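Local coordinates for protein (hdlp (histone deacetylase-like protein)) (Aquifex aeolicus, PDB 1C3P) that probably acts as a zinc-dependent deacetylase of the histone deacetylase family, built on the arginase-like alpha/beta fold and probably linked to acetoin breakdown, at residues Lys14-Pro22 with Tyr91-Gly102; Leu232-Lys243 with Ala278-Phe286. One frame throughout, in Å; residues are numbered along the deposited sequence.

Contact 1: Lys14-Pro22 with Tyr91-Gly102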
loop_
_atom_site.group_PDB
_atom_site.type_symbol
_atom_site.label_atom_id
_atom_site.label_comp_id
_atom_site.label_asym_id
_atom_site.label_seq_id
_atom_site.Cartn_x
_atom_site.Cartn_y
_atom_site.Cartn_z
ATOM N N LYS A 14 16.361 5.807 8.320
ATOM C CA LYS A 14 17.748 5.470 8.005
ATOM C C LYS A 14 17.907 4.427 6.900
ATOM O O LYS A 14 19.032 4.049 6.564
ATOM C CB LYS A 14 18.482 4.977 9.260
ATOM C CG LYS A 14 18.934 6.084 10.216
ATOM C CD LYS A 14 20.020 7.006 9.612
ATOM C CE LYS A 14 21.368 6.308 9.382
ATOM N NZ LYS A 14 21.333 5.213 8.368
ATOM N N TYR A 15 16.792 3.957 6.347
ATOM C CA TYR A 15 16.814 2.948 5.276
ATOM C C TYR A 15 16.045 3.499 4.081
ATOM O O TYR A 15 15.091 2.884 3.608
ATOM C CB TYR A 15 16.153 1.648 5.757
ATOM C CG TYR A 15 16.687 1.194 7.088
ATOM C CD1 TYR A 15 15.823 0.772 8.098
ATOM C CD2 TYR A 15 18.051 1.263 7.373
ATOM C CE1 TYR A 15 16.304 0.439 9.367
ATOM C CE2 TYR A 15 18.539 0.933 8.633
ATOM C CZ TYR A 15 17.660 0.527 9.625
ATOM O OH TYR A 15 18.133 0.231 10.889
ATOM N N ARG A 16 16.462 4.671 3.610
ATOM C CA ARG A 16 15.825 5.332 2.475
ATOM C C ARG A 16 16.417 4.788 1.179
ATOM O O ARG A 16 17.539 4.277 1.160
ATOM C CB ARG A 16 16.103 6.837 2.512
ATOM C CG ARG A 16 15.816 7.541 3.824
ATOM C CD ARG A 16 14.336 7.735 4.102
ATOM N NE ARG A 16 14.150 8.564 5.293
ATOM C CZ ARG A 16 14.628 9.801 5.427
ATOM N NH1 ARG A 16 15.323 10.362 4.444
ATOM N NH2 ARG A 16 14.423 10.476 6.551
ATOM N N TYR A 17 15.666 4.889 0.092
ATOM C CA TYR A 17 16.192 4.445 -1.187
ATOM C C TYR A 17 17.199 5.489 -1.647
ATOM O O TYR A 17 17.211 6.625 -1.158
ATOM C CB TYR A 17 15.071 4.272 -2.215
ATOM C CG TYR A 17 14.243 3.018 -1.997
ATOM C CD1 TYR A 17 13.621 2.769 -0.770
ATOM C CD2 TYR A 17 14.081 2.080 -3.023
ATOM C CE1 TYR A 17 12.854 1.623 -0.569
ATOM C CE2 TYR A 17 13.319 0.934 -2.836
ATOM C CZ TYR A 17 12.705 0.710 -1.607
ATOM O OH TYR A 17 11.927 -0.411 -1.415
ATOM N N PRO A 18 18.057 5.127 -2.597
ATOM C CA PRO A 18 19.043 6.096 -3.051
ATOM C C PRO A 18 18.551 7.270 -3.877
ATOM O O PRO A 18 17.386 7.370 -4.264
ATOM C CB PRO A 18 20.004 5.224 -3.850
ATOM C CG PRO A 18 19.040 4.280 -4.525
ATOM C CD PRO A 18 18.241 3.846 -3.304
ATOM N N LYS A 19 19.498 8.171 -4.088
ATOM C CA LYS A 19 19.391 9.351 -4.930
ATOM C C LYS A 19 18.050 9.630 -5.602
ATOM O O LYS A 19 17.058 10.022 -4.993
ATOM C CB LYS A 19 20.420 9.161 -6.034
ATOM C CG LYS A 19 20.206 7.787 -6.691
ATOM C CD LYS A 19 21.082 7.465 -7.878
ATOM C CE LYS A 19 20.598 6.149 -8.483
ATOM N NZ LYS A 19 21.418 5.675 -9.627
ATOM N N ASN A 20 18.110 9.423 -6.913
ATOM C CA ASN A 20 17.066 9.585 -7.909
ATOM C C ASN A 20 15.752 8.869 -7.615
ATOM O O ASN A 20 14.685 9.294 -8.070
ATOM C CB ASN A 20 17.626 9.055 -9.230
ATOM C CG ASN A 20 17.432 10.013 -10.378
ATOM O OD1 ASN A 20 17.887 11.158 -10.332
ATOM N ND2 ASN A 20 16.763 9.546 -11.428
ATOM N N HIS A 21 15.837 7.782 -6.860
ATOM C CA HIS A 21 14.676 6.952 -6.543
ATOM C C HIS A 21 13.481 7.656 -5.890
ATOM O O HIS A 21 13.643 8.470 -4.982
ATOM C CB HIS A 21 15.108 5.790 -5.649
ATOM C CG HIS A 21 14.186 4.617 -5.716
ATOM N ND1 HIS A 21 14.455 3.503 -6.480
ATOM C CD2 HIS A 21 12.957 4.418 -5.178
ATOM C CE1 HIS A 21 13.438 2.665 -6.409
ATOM N NE2 HIS A 21 12.514 3.197 -5.626
ATOM N N PRO A 22 12.257 7.353 -6.354
ATOM C CA PRO A 22 11.047 7.964 -5.792
ATOM C C PRO A 22 10.859 7.717 -4.284
ATOM O O PRO A 22 10.169 8.480 -3.608
ATOM C CB PRO A 22 9.932 7.326 -6.631
ATOM C CG PRO A 22 10.626 7.106 -7.967
ATOM C CD PRO A 22 11.892 6.452 -7.462
ATOM N N TYR A 91 18.248 0.357 -11.399
ATOM C CA TYR A 91 17.659 1.587 -10.863
ATOM C C TYR A 91 16.409 1.300 -10.029
ATOM O O TYR A 91 16.157 1.919 -8.998
ATOM C CB TYR A 91 17.232 2.508 -12.000
ATOM C CG TYR A 91 16.371 3.666 -11.526
ATOM C CD1 TYR A 91 16.930 4.748 -10.845
ATOM C CD2 TYR A 91 14.990 3.671 -11.750
ATOM C CE1 TYR A 91 16.137 5.811 -10.404
ATOM C CE2 TYR A 91 14.188 4.725 -11.313
ATOM C CZ TYR A 91 14.770 5.792 -10.645
ATOM O OH TYR A 91 13.983 6.842 -10.230
ATOM N N GLU A 92 15.616 0.365 -10.517
ATOM C CA GLU A 92 14.363 -0.005 -9.885
ATOM C C GLU A 92 14.471 -0.614 -8.481
ATOM O O GLU A 92 13.869 -0.101 -7.525
ATOM C CB GLU A 92 13.630 -0.941 -10.848
ATOM C CG GLU A 92 12.371 -1.586 -10.339
ATOM C CD GLU A 92 11.612 -2.275 -11.460
ATOM O OE1 GLU A 92 10.965 -3.322 -11.193
ATOM O OE2 GLU A 92 11.654 -1.752 -12.602
ATOM N N ASN A 93 15.236 -1.697 -8.357
ATOM C CA ASN A 93 15.421 -2.391 -7.080
ATOM C C ASN A 93 16.921 -2.394 -6.785
ATOM O O ASN A 93 17.579 -3.434 -6.810
ATOM C CB ASN A 93 14.892 -3.815 -7.221
ATOM C CG ASN A 93 13.525 -3.849 -7.873
ATOM O OD1 ASN A 93 12.562 -3.263 -7.361
ATOM N ND2 ASN A 93 13.430 -4.519 -9.021
ATOM N N PRO A 94 17.464 -1.218 -6.435
ATOM C CA PRO A 94 18.881 -0.992 -6.138
ATOM C C PRO A 94 19.397 -1.631 -4.872
ATOM O O PRO A 94 18.632 -2.043 -4.020
ATOM C CB PRO A 94 18.966 0.532 -6.019
ATOM C CG PRO A 94 17.699 1.027 -6.693
ATOM C CD PRO A 94 16.716 0.026 -6.193
ATOM N N VAL A 95 20.717 -1.706 -4.758
ATOM C CA VAL A 95 21.325 -2.199 -3.536
ATOM C C VAL A 95 21.238 -1.038 -2.527
ATOM O O VAL A 95 21.611 0.087 -2.852
ATOM C CB VAL A 95 22.808 -2.561 -3.773
ATOM C CG1 VAL A 95 23.523 -2.785 -2.442
ATOM C CG2 VAL A 95 22.894 -3.826 -4.616
ATOM N N SER A 96 20.707 -1.293 -1.334
ATOM C CA SER A 96 20.621 -0.275 -0.274
ATOM C C SER A 96 20.196 -0.967 1.025
ATOM O O SER A 96 19.839 -2.151 1.008
ATOM C CB SER A 96 19.590 0.807 -0.595
ATOM O OG SER A 96 18.293 0.409 -0.193
ATOM N N TYR A 97 20.219 -0.256 2.154
ATOM C CA TYR A 97 19.791 -0.909 3.380
ATOM C C TYR A 97 18.272 -1.023 3.507
ATOM O O TYR A 97 17.750 -1.541 4.492
ATOM C CB TYR A 97 20.412 -0.251 4.615
ATOM C CG TYR A 97 21.896 -0.553 4.715
ATOM C CD1 TYR A 97 22.850 0.255 4.088
ATOM C CD2 TYR A 97 22.338 -1.700 5.374
ATOM C CE1 TYR A 97 24.212 -0.074 4.118
ATOM C CE2 TYR A 97 23.696 -2.041 5.410
ATOM C CZ TYR A 97 24.623 -1.227 4.781
ATOM O OH TYR A 97 25.959 -1.575 4.821
ATOM N N ALA A 98 17.553 -0.551 2.504
ATOM C CA ALA A 98 16.114 -0.707 2.532
ATOM C C ALA A 98 15.828 -2.091 1.963
ATOM O O ALA A 98 14.797 -2.680 2.250
ATOM C CB ALA A 98 15.435 0.341 1.655
ATOM N N MET A 99 16.766 -2.628 1.186
ATOM C CA MET A 99 16.504 -3.910 0.513
ATOM C C MET A 99 16.237 -5.085 1.427
ATOM O O MET A 99 15.481 -5.987 1.069
ATOM C CB MET A 99 17.633 -4.248 -0.467
ATOM C CG MET A 99 18.826 -4.933 0.152
ATOM S SD MET A 99 20.207 -4.829 -1.027
ATOM C CE MET A 99 19.525 -5.758 -2.441
ATOM N N PHE A 100 16.864 -5.115 2.595
ATOM C CA PHE A 100 16.562 -6.217 3.510
ATOM C C PHE A 100 16.198 -5.731 4.911
ATOM O O PHE A 100 15.180 -6.133 5.464
ATOM C CB PHE A 100 17.724 -7.203 3.634
ATOM C CG PHE A 100 17.402 -8.365 4.516
ATOM C CD1 PHE A 100 16.564 -9.383 4.063
ATOM C CD2 PHE A 100 17.843 -8.393 5.843
ATOM C CE1 PHE A 100 16.164 -10.411 4.921
ATOM C CE2 PHE A 100 17.446 -9.416 6.705
ATOM C CZ PHE A 100 16.604 -10.426 6.245
ATOM N N THR A 101 17.014 -4.860 5.493
ATOM C CA THR A 101 16.709 -4.387 6.844
ATOM C C THR A 101 15.405 -3.594 6.890
ATOM O O THR A 101 14.517 -3.916 7.666
ATOM C CB THR A 101 17.869 -3.544 7.386
ATOM O OG1 THR A 101 19.046 -4.362 7.441
ATOM C CG2 THR A 101 17.573 -3.043 8.781
ATOM N N GLY A 102 15.294 -2.571 6.048
ATOM C CA GLY A 102 14.076 -1.770 6.007
ATOM C C GLY A 102 12.899 -2.631 5.573
ATOM O O GLY A 102 11.820 -2.554 6.148
#

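Contact 2: Leu232-Lys243 with Ala278-Phe286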
loop_
_atom_site.group_PDB
_atom_site.type_symbol
_atom_site.label_atom_id
_atom_site.label_comp_id
_atom_site.label_asym_id
_atom_site.label_seq_id
_atom_site.Cartn_x
_atom_site.Cartn_y
_atom_site.Cartn_z
ATOM N N LEU A 232 -14.736 5.978 -6.536
ATOM C CA LEU A 232 -15.709 5.399 -5.604
ATOM C C LEU A 232 -16.762 4.543 -6.291
ATOM O O LEU A 232 -17.205 3.553 -5.736
ATOM C CB LEU A 232 -16.365 6.500 -4.775
ATOM C CG LEU A 232 -15.364 7.283 -3.913
ATOM C CD1 LEU A 232 -16.077 8.488 -3.311
ATOM C CD2 LEU A 232 -14.746 6.419 -2.826
ATOM N N PHE A 233 -17.177 4.930 -7.492
ATOM C CA PHE A 233 -18.131 4.132 -8.259
ATOM C C PHE A 233 -17.527 2.748 -8.473
ATOM O O PHE A 233 -18.157 1.715 -8.220
ATOM C CB PHE A 233 -18.356 4.762 -9.638
ATOM C CG PHE A 233 -19.128 3.887 -10.595
ATOM C CD1 PHE A 233 -20.520 3.903 -10.610
ATOM C CD2 PHE A 233 -18.458 3.083 -11.508
ATOM C CE1 PHE A 233 -21.238 3.137 -11.532
ATOM C CE2 PHE A 233 -19.159 2.303 -12.440
ATOM C CZ PHE A 233 -20.551 2.333 -12.455
ATOM N N ALA A 234 -16.292 2.743 -8.969
ATOM C CA ALA A 234 -15.584 1.501 -9.257
ATOM C C ALA A 234 -15.427 0.647 -8.006
ATOM O O ALA A 234 -15.578 -0.578 -8.040
ATOM C CB ALA A 234 -14.186 1.830 -9.866
ATOM N N LEU A 235 -15.107 1.298 -6.902
ATOM C CA LEU A 235 -14.910 0.597 -5.635
ATOM C C LEU A 235 -16.200 -0.088 -5.159
ATOM O O LEU A 235 -16.213 -1.284 -4.855
ATOM C CB LEU A 235 -14.452 1.594 -4.569
ATOM C CG LEU A 235 -13.456 1.160 -3.491
ATOM C CD1 LEU A 235 -13.826 1.885 -2.200
ATOM C CD2 LEU A 235 -13.451 -0.357 -3.295
ATOM N N GLU A 236 -17.289 0.674 -5.099
ATOM C CA GLU A 236 -18.574 0.132 -4.643
ATOM C C GLU A 236 -19.045 -1.042 -5.499
ATOM O O GLU A 236 -19.497 -2.068 -4.979
ATOM C CB GLU A 236 -19.652 1.220 -4.673
ATOM C CG GLU A 236 -19.297 2.453 -3.885
ATOM C CD GLU A 236 -20.279 3.590 -4.103
ATOM O OE1 GLU A 236 -20.428 4.058 -5.264
ATOM O OE2 GLU A 236 -20.895 4.013 -3.105
ATOM N N LYS A 237 -18.940 -0.883 -6.813
ATOM C CA LYS A 237 -19.364 -1.925 -7.731
ATOM C C LYS A 237 -18.477 -3.166 -7.653
ATOM O O LYS A 237 -18.972 -4.296 -7.708
ATOM C CB LYS A 237 -19.390 -1.361 -9.152
ATOM C CG LYS A 237 -20.071 -2.247 -10.159
ATOM C CD LYS A 237 -20.830 -1.393 -11.158
ATOM C CE LYS A 237 -21.906 -0.586 -10.441
ATOM N NZ LYS A 237 -22.661 0.290 -11.370
ATOM N N SER A 238 -17.165 -2.981 -7.531
ATOM C CA SER A 238 -16.303 -4.150 -7.455
ATOM C C SER A 238 -16.483 -4.886 -6.120
ATOM O O SER A 238 -16.422 -6.117 -6.068
ATOM C CB SER A 238 -14.828 -3.760 -7.682
ATOM O OG SER A 238 -14.342 -2.887 -6.694
ATOM N N LEU A 239 -16.715 -4.149 -5.037
ATOM C CA LEU A 239 -16.915 -4.813 -3.753
ATOM C C LEU A 239 -18.167 -5.674 -3.806
ATOM O O LEU A 239 -18.222 -6.735 -3.187
ATOM C CB LEU A 239 -17.029 -3.801 -2.607
ATOM C CG LEU A 239 -15.813 -2.919 -2.299
ATOM C CD1 LEU A 239 -16.180 -1.937 -1.187
ATOM C CD2 LEU A 239 -14.621 -3.758 -1.861
ATOM N N GLU A 240 -19.168 -5.231 -4.557
ATOM C CA GLU A 240 -20.405 -5.992 -4.662
ATOM C C GLU A 240 -20.139 -7.308 -5.394
ATOM O O GLU A 240 -20.690 -8.357 -5.039
ATOM C CB GLU A 240 -21.479 -5.150 -5.376
ATOM C CG GLU A 240 -22.837 -5.820 -5.510
ATOM C CD GLU A 240 -23.938 -4.839 -5.883
ATOM O OE1 GLU A 240 -23.802 -4.144 -6.915
ATOM O OE2 GLU A 240 -24.942 -4.763 -5.137
ATOM N N ILE A 241 -19.278 -7.253 -6.403
ATOM C CA ILE A 241 -18.913 -8.436 -7.164
ATOM C C ILE A 241 -18.219 -9.439 -6.252
ATOM O O ILE A 241 -18.506 -10.635 -6.291
ATOM C CB ILE A 241 -17.963 -8.083 -8.341
ATOM C CG1 ILE A 241 -18.703 -7.227 -9.366
ATOM C CG2 ILE A 241 -17.418 -9.372 -8.993
ATOM C CD1 ILE A 241 -17.839 -6.756 -10.528
ATOM N N VAL A 242 -17.303 -8.946 -5.423
ATOM C CA VAL A 242 -16.582 -9.821 -4.518
ATOM C C VAL A 242 -17.535 -10.408 -3.482
ATOM O O VAL A 242 -17.555 -11.620 -3.260
ATOM C CB VAL A 242 -15.467 -9.066 -3.772
ATOM C CG1 VAL A 242 -14.818 -9.984 -2.745
ATOM C CG2 VAL A 242 -14.419 -8.553 -4.771
ATOM N N LYS A 243 -18.324 -9.535 -2.863
ATOM C CA LYS A 243 -19.263 -9.969 -1.841
ATOM C C LYS A 243 -20.204 -11.057 -2.328
ATOM O O LYS A 243 -20.523 -11.978 -1.580
ATOM C CB LYS A 243 -20.096 -8.796 -1.320
ATOM C CG LYS A 243 -21.118 -9.240 -0.274
ATOM C CD LYS A 243 -22.143 -8.162 0.064
ATOM C CE LYS A 243 -21.524 -6.962 0.747
ATOM N NZ LYS A 243 -22.572 -5.948 1.070
ATOM N N ALA A 278 -13.227 6.019 0.610
ATOM C CA ALA A 278 -12.998 4.686 0.045
ATOM C C ALA A 278 -12.720 3.707 1.188
ATOM O O ALA A 278 -13.256 2.591 1.247
ATOM C CB ALA A 278 -11.791 4.728 -0.924
ATOM N N PHE A 279 -11.868 4.142 2.101
ATOM C CA PHE A 279 -11.508 3.348 3.271
ATOM C C PHE A 279 -12.763 2.972 4.073
ATOM O O PHE A 279 -12.948 1.816 4.476
ATOM C CB PHE A 279 -10.554 4.171 4.144
ATOM C CG PHE A 279 -10.248 3.546 5.473
ATOM C CD1 PHE A 279 -9.494 2.374 5.556
ATOM C CD2 PHE A 279 -10.683 4.149 6.648
ATOM C CE1 PHE A 279 -9.176 1.819 6.806
ATOM C CE2 PHE A 279 -10.370 3.605 7.896
ATOM C CZ PHE A 279 -9.613 2.439 7.976
ATOM N N ASN A 280 -13.624 3.957 4.301
ATOM C CA ASN A 280 -14.839 3.714 5.059
ATOM C C ASN A 280 -15.869 2.872 4.327
ATOM O O ASN A 280 -16.637 2.140 4.952
ATOM C CB ASN A 280 -15.443 5.042 5.528
ATOM C CG ASN A 280 -14.568 5.726 6.567
ATOM O OD1 ASN A 280 -13.971 5.062 7.416
ATOM N ND2 ASN A 280 -14.514 7.049 6.527
ATOM N N ILE A 281 -15.877 2.967 3.004
ATOM C CA ILE A 281 -16.783 2.155 2.203
ATOM C C ILE A 281 -16.400 0.677 2.342
ATOM O O ILE A 281 -17.269 -0.197 2.393
ATOM C CB ILE A 281 -16.708 2.534 0.713
ATOM C CG1 ILE A 281 -17.354 3.899 0.485
ATOM C CG2 ILE A 281 -17.388 1.474 -0.126
ATOM C CD1 ILE A 281 -17.269 4.369 -0.966
ATOM N N VAL A 282 -15.102 0.391 2.385
ATOM C CA VAL A 282 -14.654 -0.995 2.516
ATOM C C VAL A 282 -15.101 -1.532 3.873
ATOM O O VAL A 282 -15.616 -2.649 3.984
ATOM C CB VAL A 282 -13.116 -1.123 2.392
ATOM C CG1 VAL A 282 -12.683 -2.516 2.822
ATOM C CG2 VAL A 282 -12.691 -0.892 0.938
ATOM N N ARG A 283 -14.928 -0.717 4.902
ATOM C CA ARG A 283 -15.319 -1.129 6.245
ATOM C C ARG A 283 -16.826 -1.345 6.377
ATOM O O ARG A 283 -17.266 -2.209 7.136
ATOM C CB ARG A 283 -14.846 -0.093 7.255
ATOM C CG ARG A 283 -13.325 0.017 7.343
ATOM C CD ARG A 283 -12.915 1.235 8.137
ATOM N NE ARG A 283 -13.230 1.108 9.552
ATOM C CZ ARG A 283 -13.448 2.138 10.357
ATOM N NH1 ARG A 283 -13.394 3.380 9.883
ATOM N NH2 ARG A 283 -13.706 1.929 11.640
ATOM N N GLU A 284 -17.618 -0.564 5.651
ATOM C CA GLU A 284 -19.071 -0.730 5.725
ATOM C C GLU A 284 -19.489 -2.022 5.057
ATOM O O GLU A 284 -20.500 -2.613 5.420
ATOM C CB GLU A 284 -19.797 0.417 5.034
ATOM C CG GLU A 284 -19.513 1.766 5.627
ATOM C CD GLU A 284 -20.190 2.868 4.856
ATOM O OE1 GLU A 284 -19.931 2.984 3.638
ATOM O OE2 GLU A 284 -20.978 3.618 5.466
ATOM N N VAL A 285 -18.715 -2.459 4.070
ATOM C CA VAL A 285 -19.049 -3.681 3.359
ATOM C C VAL A 285 -18.511 -4.907 4.074
ATOM O O VAL A 285 -19.220 -5.895 4.229
ATOM C CB VAL A 285 -18.490 -3.678 1.910
ATOM C CG1 VAL A 285 -18.823 -4.992 1.219
ATOM C CG2 VAL A 285 -19.081 -2.514 1.112
ATOM N N PHE A 286 -17.259 -4.853 4.522
ATOM C CA PHE A 286 -16.687 -6.015 5.178
ATOM C C PHE A 286 -16.344 -5.919 6.658
ATOM O O PHE A 286 -15.790 -6.863 7.231
ATOM C CB PHE A 286 -15.452 -6.484 4.400
ATOM C CG PHE A 286 -15.765 -7.033 3.041
ATOM C CD1 PHE A 286 -15.488 -6.295 1.891
ATOM C CD2 PHE A 286 -16.378 -8.283 2.909
ATOM C CE1 PHE A 286 -15.814 -6.794 0.632
ATOM C CE2 PHE A 286 -16.709 -8.791 1.652
ATOM C CZ PHE A 286 -16.428 -8.045 0.512
#

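Contact 1: Lys14-Pro22 with Tyr91-Gly102
Y15 lays its ring over the first turn of helix 98-118, where the loop that follows strand 4-8 of the deacetylase alpha/beta fold meets the helix start; S96 and M99 form a capping box there. T101 CG2 sits over one face of the phenol, 3.9 Å from the centroid of the Y15 ring and 23° off its normal, a CH-pi contact displaced toward the rim. This methyl reaches the ring because it stands anti to the T101 backbone N, while OG1 takes the other branch and hydrogen-bonds E73 of helix 63-75. Farther back on the same ring, CD1 of Y15 rests on CA of G102 and CD2 on CB of Y97.

The methyl of A98 lies between the backbone O of Y15 and the Y17 ring, its CB 3.6 Å from Y17 CE1. Y17 OH hydrogen-bonds the backbone O of F141. S96 OG accepts from A98 N at 3.0 Å, capping the turn on which the A98 methyl sits.

Along the loop, P18 CG meets P94 CB at 4.0 Å, one pyrrolidine slanting against the other. H21 is held between rings of its own segment, with Y17 CD2 over the centre of one imidazole face and P22 CD over the rim of the opposite one. The O atoms of Y91 and E92 lie at its edge, in plane, H21 CE1 standing 3.0 Å from E92 O, which has no hydrogen-bond partner in the model. P22 lies about 9 Å, side chain to side chain, from the zinc-binding residues H170 and D258, consistent with the loop bordering the active site. The outer end is held lightly: Y91 OH gives a weak bond to N20 O, and H21 ND1 a weak, bent one to Y91 O, 3.4 Å long with an angle of 140° at the hydrogen.

Contact 2: Leu232-Lys243 with Ala278-Phe286
Segments 232-243 and 278-286, of helices 228-245 and 272-286, run side by side in the same direction, their axes 10.4 Å apart at closest approach and crossing at -19°, with L232, E236 and L239 level with A278, I281 and V285. They belong to the helical layer on one flank of the parallel sheet and mesh as knobs into holes. L239 is one knob, seated among I281, V282, V285 and F286: its CD1 branch touches V285 CG2 at 3.7 Å, and its CD2 branch lies at the edge of the F286 ring, near the ring plane. I281 returns the fit among L232, L235, E236 and L239. With CG2 anti to its backbone N, it sends that methyl to L239 CD1 and extends CD1 to L232 CD2, 3.7 Å away.

L235 CD1 rests on the A278 methyl, and the V242 and F286 side chains cross at about a right angle, CG1 of V242 touching CZ of F286. Beneath this apolar seam, L239 and V242 touch strand 185-192, while V282 and F286 touch Y251 of strand 250-254. At the outer end the K243 chain, bent at chi3 (-66°), slants across V285 and brings its CE within a tight 3.4 Å of V285 CG1.

How the contacts relate
The two contacts lie on opposite sides of the chain's centre, 34 Å apart between centres, and share no helix or strand. Contact 2 is the more buried, joining two regular helices above the sheet through aliphatic side chains and one phenylalanine; polar side chains come in at its margins. Contact 1 is partly buried and joins a loop to another loop and a helix start, so it mixes ring packing with a helix-capping bond and weak bonds to backbone carbonyls. Each centre lies about as far from the chain's centre, 17 Å, yet contact 1 comes slightly nearer the zinc-binding residues than contact 2 does.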